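Local coordinates for Poly(A) RNA polymerase GLD2 (Rattus norvegicus, PDB 6LBK), which probably adds successive AMP units from ATP to the 3' ends of selected cytoplasmic mRNAs and single nucleotides to certain microRNAs, using magnesium or manganese, at residues Q90-S99 / D109-K117; R157-F165 / V172-N180. The protein carries 1 engineered substitution. All coordinates share one frame; numbering follows the deposited sequence.

Both contacts lie in the palm of the polymerase and belong to one mixed sheet. From the N terminus, after helices 51-63 and 67-85 the chain enters strand 91-96, and contact 1 (90-99 with 109-117) closes the short loop that returns it as strand 110-116. After helix 128-144 and strand 150-156, contact 2 (157-165 with 172-180) closes a hairpin between strands 162-167 and 172-178. The two closures follow in series and neither nest nor cross. They meet where strand 172-178 lies parallel beside strand 110-116, with probable hydrogen bonds from A175 N to G110 O and from N179 N to L114 O. This seam brings E173 and A175 close to D109 and D111, which probably bind the catalytic magnesium.

Contact 1 of 2, residues Q90-S99 / D109-K117; sequences QSRLFLVGSS and DGDLCLVVK
The carbonyl oxygen of R92 receives V115 N at 2.8 Å in an almost linear bond (174°), the donor nearly in line with C=O. R92 N returns the bond to V115 O, and F94 and C113 form a second such hydrogen-bonded pair in this antiparallel ladder. Beyond them V96 N reaches D111 O at 2.9 Å, its approach tilted from the carbonyl plane. On the face carrying L93, L95, L112 and L114, L93 CG stands anti to its backbone N (chi1 -165°), which brings CD1 across to within 4.1 Å of L114 CD1. L95 CD2 meets L112 CD2 at 3.8 Å, and helix 67-85 covers L93. On the other face F94 CD1 lies 3.4 Å from V115 CG2, the two side chains crossing at a slant, while C113 O sits at the ring edge. V96 and D111 cross at about a right angle, V96 CG2 coming 3.6 Å from D111 CB, and I184 of helix 182-194 packs on F94, V96 and C113. G97, with positive phi, turns past D111, where a side chain would strike OD2. The ladder and this packing are consistent with holding the D111 backbone beside D109; both aspartates probably bind the catalytic magnesium, as in related nucleotidyltransferases.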
ATOM      1  N   GLN A  90       5.615   5.134  27.938  1.00 81.20           N
ATOM      2  CA  GLN A  90       6.616   4.323  27.277  1.00 91.99           C
ATOM      3  C   GLN A  90       6.252   4.043  25.829  1.00 92.05           C
ATOM      4  O   GLN A  90       6.783   3.094  25.241  1.00106.40           O
ATOM      5  CB  GLN A  90       6.813   2.996  28.029  1.00 99.96           C
ATOM      6  CG  GLN A  90       7.760   3.006  29.276  1.00104.62           C
ATOM      7  CD  GLN A  90       7.079   3.287  30.639  1.00105.20           C
ATOM      8  OE1 GLN A  90       5.865   3.490  30.727  1.00104.91           O
ATOM      9  NE2 GLN A  90       7.871   3.233  31.712  1.00102.23           N
ATOM     10  N   SER A  91       5.401   4.875  25.223  1.00 83.44           N
ATOM     11  CA  SER A  91       4.853   4.589  23.903  1.00 73.97           C
ATOM     12  C   SER A  91       5.395   5.565  22.872  1.00 70.45           C
ATOM     13  O   SER A  91       5.705   6.720  23.192  1.00 69.44           O
ATOM     14  CB  SER A  91       3.322   4.659  23.905  1.00 65.42           C
ATOM     15  OG  SER A  91       2.864   5.978  24.089  1.00 61.27           O
ATOM     16  N   ARG A  92       5.517   5.083  21.640  1.00 71.04           N
ATOM     17  CA  ARG A  92       5.864   5.919  20.496  1.00 77.22           C
ATOM     18  C   ARG A  92       4.862   5.710  19.362  1.00 72.98           C
ATOM     19  O   ARG A  92       4.352   4.607  19.159  1.00 77.95           O
ATOM     20  CB  ARG A  92       7.280   5.620  20.012  1.00 87.76           C
ATOM     21  CG  ARG A  92       7.911   6.731  19.210  1.00 93.35           C
ATOM     22  CD  ARG A  92       9.317   6.343  18.788  1.00108.29           C
ATOM     23  NE  ARG A  92      10.215   6.150  19.930  1.00120.81           N
ATOM     24  CZ  ARG A  92      10.565   4.967  20.436  1.00126.60           C
ATOM     25  NH1 ARG A  92      10.093   3.842  19.905  1.00123.33           N
ATOM     26  NH2 ARG A  92      11.395   4.908  21.474  1.00136.27           N
ATOM     27  N   LEU A  93       4.648   6.760  18.572  1.00 57.39           N
ATOM     28  CA  LEU A  93       3.635   6.776  17.523  1.00 54.31           C
ATOM     29  C   LEU A  93       4.312   6.924  16.161  1.00 55.67           C
ATOM     30  O   LEU A  93       5.022   7.912  15.918  1.00 53.63           O
ATOM     31  CB  LEU A  93       2.673   7.935  17.763  1.00 51.11           C
ATOM     32  CG  LEU A  93       1.367   7.926  16.993  1.00 49.15           C
ATOM     33  CD1 LEU A  93       0.768   6.586  17.223  1.00 53.27           C
ATOM     34  CD2 LEU A  93       0.471   9.043  17.518  1.00 49.70           C
ATOM     35  N   PHE A  94       4.080   5.961  15.269  1.00 54.94           N
ATOM     36  CA  PHE A  94       4.767   5.905  13.983  1.00 51.78           C
ATOM     37  C   PHE A  94       3.808   6.168  12.837  1.00 54.58           C
ATOM     38  O   PHE A  94       2.749   5.532  12.758  1.00 54.69           O
ATOM     39  CB  PHE A  94       5.417   4.543  13.772  1.00 47.05           C
ATOM     40  CG  PHE A  94       6.647   4.335  14.566  1.00 49.88           C
ATOM     41  CD1 PHE A  94       6.581   4.007  15.907  1.00 51.76           C
ATOM     42  CD2 PHE A  94       7.880   4.427  13.962  1.00 54.09           C
ATOM     43  CE1 PHE A  94       7.744   3.784  16.632  1.00 56.84           C
ATOM     44  CE2 PHE A  94       9.048   4.224  14.684  1.00 60.52           C
ATOM     45  CZ  PHE A  94       8.984   3.900  16.020  1.00 56.98           C
ATOM     46  N   LEU A  95       4.202   7.045  11.913  1.00 57.31           N
ATOM     47  CA  LEU A  95       3.519   7.072  10.620  1.00 53.52           C
ATOM     48  C   LEU A  95       3.932   5.849   9.827  1.00 49.07           C
ATOM     49  O   LEU A  95       5.113   5.499   9.800  1.00 50.98           O
ATOM     50  CB  LEU A  95       3.857   8.326   9.827  1.00 54.05           C
ATOM     51  CG  LEU A  95       2.754   9.392   9.790  1.00 50.53           C
ATOM     52  CD1 LEU A  95       3.149  10.588   8.937  1.00 51.98           C
ATOM     53  CD2 LEU A  95       1.468   8.805   9.303  1.00 43.17           C
ATOM     54  N   VAL A  96       2.949   5.178   9.221  1.00 50.83           N
ATOM     55  CA  VAL A  96       3.146   3.960   8.443  1.00 54.32           C
ATOM     56  C   VAL A  96       2.253   4.000   7.196  1.00 57.04           C
ATOM     57  O   VAL A  96       1.330   4.810   7.087  1.00 63.65           O
ATOM     58  CB  VAL A  96       2.825   2.713   9.295  1.00 52.78           C
ATOM     59  CG1 VAL A  96       3.797   2.592  10.442  1.00 48.14           C
ATOM     60  CG2 VAL A  96       1.393   2.800   9.840  1.00 49.34           C
ATOM     61  N   GLY A  97       2.545   3.127   6.230  1.00 51.91           N
ATOM     62  CA  GLY A  97       1.666   2.982   5.080  1.00 45.12           C
ATOM     63  C   GLY A  97       1.878   4.029   3.995  1.00 55.13           C
ATOM     64  O   GLY A  97       2.985   4.547   3.794  1.00 51.85           O
ATOM     65  N   SER A  98       0.781   4.347   3.287  1.00 53.44           N
ATOM     66  CA  SER A  98       0.848   5.267   2.151  1.00 48.00           C
ATOM     67  C   SER A  98       1.448   6.620   2.511  1.00 64.71           C
ATOM     68  O   SER A  98       2.092   7.257   1.663  1.00 62.93           O
ATOM     69  CB  SER A  98      -0.537   5.459   1.576  1.00 56.47           C
ATOM     70  OG  SER A  98      -1.017   4.207   1.098  1.00 75.08           O
ATOM     71  N   SER A  99       1.239   7.092   3.748  1.00 69.22           N
ATOM     72  CA  SER A  99       1.790   8.386   4.139  1.00 57.23           C
ATOM     73  C   SER A  99       3.304   8.404   4.037  1.00 50.21           C
ATOM     74  O   SER A  99       3.892   9.434   3.692  1.00 66.35           O
ATOM     75  CB  SER A  99       1.336   8.736   5.548  1.00 66.29           C
ATOM     76  OG  SER A  99      -0.080   8.714   5.590  1.00 75.37           O
ATOM     77  N   ASP A 109      -5.131   8.637   3.239  1.00 86.68           N
ATOM     78  CA  ASP A 109      -5.338   8.845   4.658  1.00 87.90           C
ATOM     79  C   ASP A 109      -4.055   8.520   5.402  1.00 80.27           C
ATOM     80  O   ASP A 109      -3.082   8.022   4.833  1.00 88.16           O
ATOM     81  CB  ASP A 109      -6.497   7.991   5.168  1.00105.36           C
ATOM     82  CG  ASP A 109      -7.839   8.438   4.609  1.00135.16           C
ATOM     83  OD1 ASP A 109      -7.920   9.598   4.141  1.00146.37           O
ATOM     84  OD2 ASP A 109      -8.812   7.642   4.625  1.00144.32           O
ATOM     85  N   GLY A 110      -4.055   8.797   6.698  1.00 74.70           N
ATOM     86  CA  GLY A 110      -2.884   8.573   7.527  1.00 65.88           C
ATOM     87  C   GLY A 110      -3.080   7.271   8.278  1.00 54.93           C
ATOM     88  O   GLY A 110      -4.189   6.944   8.680  1.00 53.17           O
ATOM     89  N   ASP A 111      -1.990   6.519   8.417  1.00 58.68           N
ATOM     90  CA  ASP A 111      -1.943   5.295   9.202  1.00 50.05           C
ATOM     91  C   ASP A 111      -0.906   5.495  10.298  1.00 56.79           C
ATOM     92  O   ASP A 111       0.225   5.911  10.025  1.00 57.02           O
ATOM     93  CB  ASP A 111      -1.569   4.084   8.337  1.00 73.70           C
ATOM     94  CG  ASP A 111      -2.683   3.666   7.369  1.00 98.54           C
ATOM     95  OD1 ASP A 111      -3.669   3.015   7.815  1.00100.58           O
ATOM     96  OD2 ASP A 111      -2.562   3.986   6.152  1.00113.64           O
ATOM     97  N   LEU A 112      -1.297   5.193  11.532  1.00 42.94           N
ATOM     98  CA  LEU A 112      -0.474   5.371  12.704  1.00 45.63           C
ATOM     99  C   LEU A 112      -0.373   4.037  13.424  1.00 53.21           C
ATOM    100  O   LEU A 112      -1.353   3.283  13.532  1.00 44.36           O
ATOM    101  CB  LEU A 112      -1.060   6.456  13.653  1.00 44.59           C
ATOM    102  CG  LEU A 112      -1.312   7.803  12.992  1.00 43.30           C
ATOM    103  CD1 LEU A 112      -2.292   8.666  13.792  1.00 44.33           C
ATOM    104  CD2 LEU A 112      -0.004   8.526  12.832  1.00 43.16           C
ATOM    105  N   CYS A 113       0.804   3.777  13.955  1.00 53.41           N
ATOM    106  CA  CYS A 113       1.069   2.549  14.667  1.00 49.22           C
ATOM    107  C   CYS A 113       1.606   2.937  16.040  1.00 59.21           C
ATOM    108  O   CYS A 113       2.677   3.557  16.140  1.00 55.87           O
ATOM    109  CB  CYS A 113       2.056   1.710  13.890  1.00 46.13           C
ATOM    110  SG  CYS A 113       2.478   0.315  14.801  1.00 59.99           S
ATOM    111  N   LEU A 114       0.861   2.575  17.075  1.00 55.94           N
ATOM    112  CA  LEU A 114       1.249   2.911  18.461  1.00 57.11           C
ATOM    113  C   LEU A 114       2.068   1.763  19.023  1.00 58.83           C
ATOM    114  O   LEU A 114       1.592   0.663  19.017  1.00 60.85           O
ATOM    115  CB  LEU A 114      -0.023   3.161  19.262  1.00 53.28           C
ATOM    116  CG  LEU A 114       0.170   3.528  20.723  1.00 64.60           C
ATOM    117  CD1 LEU A 114       0.962   4.805  20.858  1.00 65.85           C
ATOM    118  CD2 LEU A 114      -1.167   3.671  21.408  1.00 64.27           C
ATOM    119  N   VAL A 115       3.290   2.056  19.440  1.00 58.96           N
ATOM    120  CA  VAL A 115       4.183   1.024  20.019  1.00 64.76           C
ATOM    121  C   VAL A 115       4.225   1.223  21.526  1.00 71.28           C
ATOM    122  O   VAL A 115       4.713   2.252  21.976  1.00 77.51           O
ATOM    123  CB  VAL A 115       5.591   1.156  19.446  1.00 63.02           C
ATOM    124  CG1 VAL A 115       6.372  -0.109  19.683  1.00 63.11           C
ATOM    125  CG2 VAL A 115       5.519   1.456  17.971  1.00 69.54           C
ATOM    126  N   VAL A 116       3.775   0.207  22.243  1.00 74.35           N
ATOM    127  CA  VAL A 116       3.695   0.223  23.720  1.00 69.16           C
ATOM    128  C   VAL A 116       4.567  -0.914  24.196  1.00 74.35           C
ATOM    129  O   VAL A 116       4.347  -2.009  23.736  1.00 73.40           O
ATOM    130  CB  VAL A 116       2.245  -0.030  24.124  1.00 67.39           C
ATOM    131  CG1 VAL A 116       2.128  -0.294  25.596  1.00 71.99           C
ATOM    132  CG2 VAL A 116       1.365   1.124  23.719  1.00 63.40           C
ATOM    133  N   LYS A 117       5.487  -0.633  25.107  1.00 88.10           N
ATOM    134  CA  LYS A 117       6.415  -1.672  25.627  1.00110.79           C
ATOM    135  C   LYS A 117       5.704  -2.541  26.667  1.00108.23           C
ATOM    136  O   LYS A 117       5.695  -3.764  26.459  1.00107.81           O
ATOM    137  CB  LYS A 117       7.694  -0.991  26.117  1.00126.33           C
ATOM    138  CG  LYS A 117       8.179   0.102  25.171  1.00124.93           C
ATOM    139  CD  LYS A 117       9.553   0.659  25.446  1.00124.50           C
ATOM    140  CE  LYS A 117       9.816   1.935  24.680  1.00111.26           C
ATOM    141  NZ  LYS A 117      11.261   2.235  24.623  1.00111.91           N
TER

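Contact 2 of 2, residues R157-F165 / V172-N180; sequences RAKVPIVKF and VEFALNVNN. Engineered in segment 172-180: A175 (natural residue Asp).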
ATOM      1  N   ARG A 157     -13.771  -2.569  13.621  1.00132.93           N
ATOM      2  CA  ARG A 157     -13.508  -3.947  13.987  1.00140.14           C
ATOM      3  C   ARG A 157     -13.041  -4.700  12.753  1.00140.89           C
ATOM      4  O   ARG A 157     -13.780  -4.822  11.770  1.00149.46           O
ATOM      5  CB  ARG A 157     -14.784  -4.558  14.555  1.00152.06           C
ATOM      6  CG  ARG A 157     -15.231  -3.844  15.813  1.00159.16           C
ATOM      7  CD  ARG A 157     -16.651  -4.196  16.192  1.00174.32           C
ATOM      8  NE  ARG A 157     -17.072  -3.481  17.394  1.00179.14           N
ATOM      9  CZ  ARG A 157     -18.338  -3.348  17.779  1.00186.52           C
ATOM     10  NH1 ARG A 157     -19.315  -3.874  17.051  1.00192.24           N
ATOM     11  NH2 ARG A 157     -18.625  -2.683  18.889  1.00186.83           N
ATOM     12  N   ALA A 158     -11.807  -5.181  12.809  1.00130.97           N
ATOM     13  CA  ALA A 158     -11.185  -5.933  11.731  1.00127.52           C
ATOM     14  C   ALA A 158     -10.077  -6.769  12.351  1.00130.35           C
ATOM     15  O   ALA A 158      -9.857  -6.727  13.566  1.00125.93           O
ATOM     16  CB  ALA A 158     -10.652  -5.000  10.640  1.00115.94           C
ATOM     17  N   LYS A 159      -9.402  -7.559  11.510  1.00137.74           N
ATOM     18  CA  LYS A 159      -8.273  -8.357  11.983  1.00140.12           C
ATOM     19  C   LYS A 159      -7.293  -7.497  12.766  1.00128.14           C
ATOM     20  O   LYS A 159      -6.835  -7.881  13.848  1.00133.75           O
ATOM     21  CB  LYS A 159      -7.575  -9.025  10.800  1.00147.43           C
ATOM     22  CG  LYS A 159      -8.404 -10.112  10.144  1.00162.03           C
ATOM     23  CD  LYS A 159      -7.812 -10.491   8.804  1.00166.65           C
ATOM     24  CE  LYS A 159      -8.706 -11.453   8.060  1.00174.51           C
ATOM     25  NZ  LYS A 159      -8.572 -11.214   6.602  1.00174.09           N
ATOM     26  N   VAL A 160      -6.987  -6.315  12.245  1.00111.42           N
ATOM     27  CA  VAL A 160      -6.226  -5.322  12.992  1.00100.25           C
ATOM     28  C   VAL A 160      -7.222  -4.290  13.509  1.00 92.22           C
ATOM     29  O   VAL A 160      -7.703  -3.448  12.729  1.00 87.48           O
ATOM     30  CB  VAL A 160      -5.137  -4.672  12.122  1.00 92.64           C
ATOM     31  CG1 VAL A 160      -4.280  -3.746  12.972  1.00 83.51           C
ATOM     32  CG2 VAL A 160      -4.294  -5.740  11.414  1.00 93.90           C
ATOM     33  N   PRO A 161      -7.587  -4.331  14.796  1.00 84.96           N
ATOM     34  CA  PRO A 161      -8.553  -3.354  15.306  1.00 82.29           C
ATOM     35  C   PRO A 161      -7.980  -1.959  15.113  1.00 73.41           C
ATOM     36  O   PRO A 161      -6.775  -1.752  15.240  1.00 69.33           O
ATOM     37  CB  PRO A 161      -8.696  -3.722  16.789  1.00 78.63           C
ATOM     38  CG  PRO A 161      -8.051  -5.097  16.919  1.00 77.97           C
ATOM     39  CD  PRO A 161      -6.987  -5.122  15.883  1.00 77.89           C
ATOM     40  N   ILE A 162      -8.849  -1.008  14.784  1.00 67.15           N
ATOM     41  CA  ILE A 162      -8.394   0.327  14.432  1.00 66.40           C
ATOM     42  C   ILE A 162      -9.253   1.362  15.148  1.00 68.86           C
ATOM     43  O   ILE A 162     -10.419   1.114  15.457  1.00 71.20           O
ATOM     44  CB  ILE A 162      -8.449   0.499  12.891  1.00 74.18           C
ATOM     45  CG1 ILE A 162      -7.206  -0.092  12.257  1.00 71.58           C
ATOM     46  CG2 ILE A 162      -8.577   1.947  12.462  1.00 83.42           C
ATOM     47  CD1 ILE A 162      -7.399  -0.321  10.804  1.00 87.35           C
ATOM     48  N   VAL A 163      -8.656   2.519  15.437  1.00 64.16           N
ATOM     49  CA  VAL A 163      -9.395   3.726  15.780  1.00 63.52           C
ATOM     50  C   VAL A 163      -9.317   4.619  14.555  1.00 63.80           C
ATOM     51  O   VAL A 163      -8.222   4.999  14.120  1.00 54.60           O
ATOM     52  CB  VAL A 163      -8.825   4.444  17.016  1.00 70.18           C
ATOM     53  CG1 VAL A 163      -9.355   5.864  17.070  1.00 73.96           C
ATOM     54  CG2 VAL A 163      -9.209   3.735  18.300  1.00 75.47           C
ATOM     55  N   LYS A 164     -10.468   4.939  13.986  1.00 74.32           N
ATOM     56  CA  LYS A 164     -10.548   5.835  12.849  1.00 76.48           C
ATOM     57  C   LYS A 164     -10.956   7.204  13.355  1.00 75.84           C
ATOM     58  O   LYS A 164     -11.849   7.329  14.201  1.00 83.69           O
ATOM     59  CB  LYS A 164     -11.563   5.348  11.816  1.00 85.08           C
ATOM     60  CG  LYS A 164     -10.992   4.454  10.758  1.00 88.13           C
ATOM     61  CD  LYS A 164     -11.704   4.707   9.456  1.00 95.09           C
ATOM     62  CE  LYS A 164     -11.121   3.861   8.359  1.00 98.14           C
ATOM     63  NZ  LYS A 164     -12.017   3.841   7.171  1.00105.48           N
ATOM     64  N   PHE A 165     -10.307   8.234  12.829  1.00 58.79           N
ATOM     65  CA  PHE A 165     -10.655   9.556  13.311  1.00 62.31           C
ATOM     66  C   PHE A 165     -10.299  10.569  12.245  1.00 65.86           C
ATOM     67  O   PHE A 165      -9.501  10.298  11.356  1.00 64.77           O
ATOM     68  CB  PHE A 165      -9.944   9.884  14.652  1.00 64.48           C
ATOM     69  CG  PHE A 165      -8.431   9.950  14.590  1.00 56.76           C
ATOM     70  CD1 PHE A 165      -7.777  11.158  14.367  1.00 58.11           C
ATOM     71  CD2 PHE A 165      -7.662   8.827  14.843  1.00 57.30           C
ATOM     72  CE1 PHE A 165      -6.370  11.219  14.346  1.00 51.50           C
ATOM     73  CE2 PHE A 165      -6.268   8.891  14.825  1.00 59.56           C
ATOM     74  CZ  PHE A 165      -5.624  10.080  14.575  1.00 48.31           C
ATOM     75  N   VAL A 172      -7.789  15.712   7.915  1.00 70.12           N
ATOM     76  CA  VAL A 172      -7.308  14.458   7.320  1.00 63.57           C
ATOM     77  C   VAL A 172      -7.811  13.274   8.139  1.00 78.03           C
ATOM     78  O   VAL A 172      -7.836  13.316   9.378  1.00 81.80           O
ATOM     79  CB  VAL A 172      -5.763  14.420   7.183  1.00 65.05           C
ATOM     80  CG1 VAL A 172      -5.233  13.006   7.099  1.00 57.64           C
ATOM     81  CG2 VAL A 172      -5.313  15.179   5.947  1.00 63.77           C
ATOM     82  N   GLU A 173      -8.208  12.215   7.436  1.00 81.54           N
ATOM     83  CA  GLU A 173      -8.635  10.975   8.065  1.00 82.47           C
ATOM     84  C   GLU A 173      -7.440  10.095   8.411  1.00 68.87           C
ATOM     85  O   GLU A 173      -6.495   9.969   7.632  1.00 72.03           O
ATOM     86  CB  GLU A 173      -9.582  10.225   7.132  1.00 94.55           C
ATOM     87  CG  GLU A 173     -10.328   9.072   7.773  1.00111.21           C
ATOM     88  CD  GLU A 173     -11.602   9.527   8.482  1.00123.23           C
ATOM     89  OE1 GLU A 173     -12.161   8.725   9.267  1.00127.70           O
ATOM     90  OE2 GLU A 173     -12.042  10.682   8.251  1.00125.65           O
ATOM     91  N   PHE A 174      -7.490   9.495   9.594  1.00 54.68           N
ATOM     92  CA  PHE A 174      -6.419   8.686  10.146  1.00 56.88           C
ATOM     93  C   PHE A 174      -6.975   7.367  10.646  1.00 61.46           C
ATOM     94  O   PHE A 174      -8.138   7.269  11.060  1.00 66.08           O
ATOM     95  CB  PHE A 174      -5.706   9.374  11.343  1.00 61.52           C
ATOM     96  CG  PHE A 174      -4.704  10.413  10.949  1.00 48.97           C
ATOM     97  CD1 PHE A 174      -3.451  10.038  10.486  1.00 47.52           C
ATOM     98  CD2 PHE A 174      -5.003  11.748  11.064  1.00 50.65           C
ATOM     99  CE1 PHE A 174      -2.513  10.995  10.130  1.00 47.91           C
ATOM    100  CE2 PHE A 174      -4.079  12.708  10.711  1.00 57.70           C
ATOM    101  CZ  PHE A 174      -2.824  12.330  10.236  1.00 49.71           C
ATOM    102  N   ALA A 175      -6.100   6.372  10.651  1.00 64.59           N
ATOM    103  CA  ALA A 175      -6.356   5.051  11.199  1.00 67.37           C
ATOM    104  C   ALA A 175      -5.188   4.692  12.106  1.00 61.05           C
ATOM    105  O   ALA A 175      -4.050   4.614  11.644  1.00 63.18           O
ATOM    106  CB  ALA A 175      -6.504   4.029  10.069  1.00 59.59           C
ATOM    107  N   LEU A 176      -5.466   4.476  13.381  1.00 56.52           N
ATOM    108  CA  LEU A 176      -4.452   4.166  14.373  1.00 55.67           C
ATOM    109  C   LEU A 176      -4.655   2.739  14.851  1.00 57.96           C
ATOM    110  O   LEU A 176      -5.778   2.354  15.188  1.00 64.28           O
ATOM    111  CB  LEU A 176      -4.528   5.158  15.544  1.00 57.35           C
ATOM    112  CG  LEU A 176      -3.481   5.021  16.647  1.00 58.82           C
ATOM    113  CD1 LEU A 176      -3.194   6.386  17.227  1.00 65.98           C
ATOM    114  CD2 LEU A 176      -3.956   4.089  17.747  1.00 67.34           C
ATOM    115  N   ASN A 177      -3.581   1.955  14.866  1.00 56.06           N
ATOM    116  CA  ASN A 177      -3.620   0.624  15.453  1.00 57.18           C
ATOM    117  C   ASN A 177      -2.588   0.556  16.561  1.00 55.34           C
ATOM    118  O   ASN A 177      -1.760   1.455  16.718  1.00 56.72           O
ATOM    119  CB  ASN A 177      -3.386  -0.476  14.405  1.00 52.79           C
ATOM    120  CG  ASN A 177      -1.968  -0.510  13.899  1.00 65.15           C
ATOM    121  OD1 ASN A 177      -1.039  -0.871  14.626  1.00 61.46           O
ATOM    122  ND2 ASN A 177      -1.785  -0.137  12.629  1.00 76.61           N
ATOM    123  N   VAL A 178      -2.626  -0.527  17.331  1.00 64.33           N
ATOM    124  CA  VAL A 178      -1.709  -0.696  18.452  1.00 70.22           C
ATOM    125  C   VAL A 178      -0.814  -1.893  18.204  1.00 68.14           C
ATOM    126  O   VAL A 178      -1.299  -3.026  18.097  1.00 70.17           O
ATOM    127  CB  VAL A 178      -2.438  -0.859  19.787  1.00 69.19           C
ATOM    128  CG1 VAL A 178      -1.410  -0.971  20.870  1.00 74.45           C
ATOM    129  CG2 VAL A 178      -3.314   0.314  20.020  1.00 69.88           C
ATOM    130  N   ASN A 179       0.490  -1.630  18.108  1.00 62.22           N
ATOM    131  CA  ASN A 179       1.546  -2.630  18.165  1.00 59.82           C
ATOM    132  C   ASN A 179       1.626  -3.512  16.932  1.00 76.09           C
ATOM    133  O   ASN A 179       2.294  -4.553  16.962  1.00 79.41           O
ATOM    134  CB  ASN A 179       1.424  -3.489  19.423  1.00 58.91           C
ATOM    135  CG  ASN A 179       1.997  -2.794  20.621  1.00 67.99           C
ATOM    136  OD1 ASN A 179       3.088  -2.223  20.552  1.00 73.27           O
ATOM    137  ND2 ASN A 179       1.239  -2.752  21.693  1.00 64.51           N
ATOM    138  N   ASN A 180       0.991  -3.130  15.826  1.00 78.56           N
ATOM    139  CA  ASN A 180       1.188  -3.885  14.590  1.00 81.62           C
ATOM    140  C   ASN A 180       2.482  -3.419  13.928  1.00 79.14           C
ATOM    141  O   ASN A 180       2.495  -2.654  12.959  1.00 84.27           O
ATOM    142  CB  ASN A 180       0.012  -3.765  13.642  1.00 75.00           C
ATOM    143  CG  ASN A 180       0.150  -4.716  12.491  1.00 76.82           C
ATOM    144  OD1 ASN A 180       0.470  -5.881  12.692  1.00 85.04           O
ATOM    145  ND2 ASN A 180      -0.034  -4.223  11.281  1.00 71.79           N
TER
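A beta hairpin of the palm domain brings F165 and F174 together as an antiparallel hydrogen-bonded pair, with F174 N reaching F165 O at 2.8 Å and F165 N returning to F174 O. V163 and L176 form the other such pair, V163 N meeting L176 O at 2.9 Å in a nearly straight bond (170°). F165 places its CG between its backbone N and carbonyl carbon (chi1 64°), a rotation that carries the ring across to F174. There F174 CB sits over one face in a CH-pi contact, 3.6 Å from the ring centroid, while L176 CB lies at the ring edge, 4.2 Å from F165 CE2. The two rings are slid apart, with planes at 23° and little overlap. F142 of helix 128-144 meets the F165 ring edge-to-face. A serine in place of F165 would probably deprive F142 of its aromatic partner and open a gap beside F174 CB and L176 CB. On the face of K164 and A175, the CB of the engineered A175 lies 3.8 Å from I162 CG2. Farther along, N177 OD1 accepts from N180 N in an Asx motif. Backbone bonds and phenylalanine packing thus tie strand 172-178 into the hairpin, with A175 beside D111, a probable magnesium ligand.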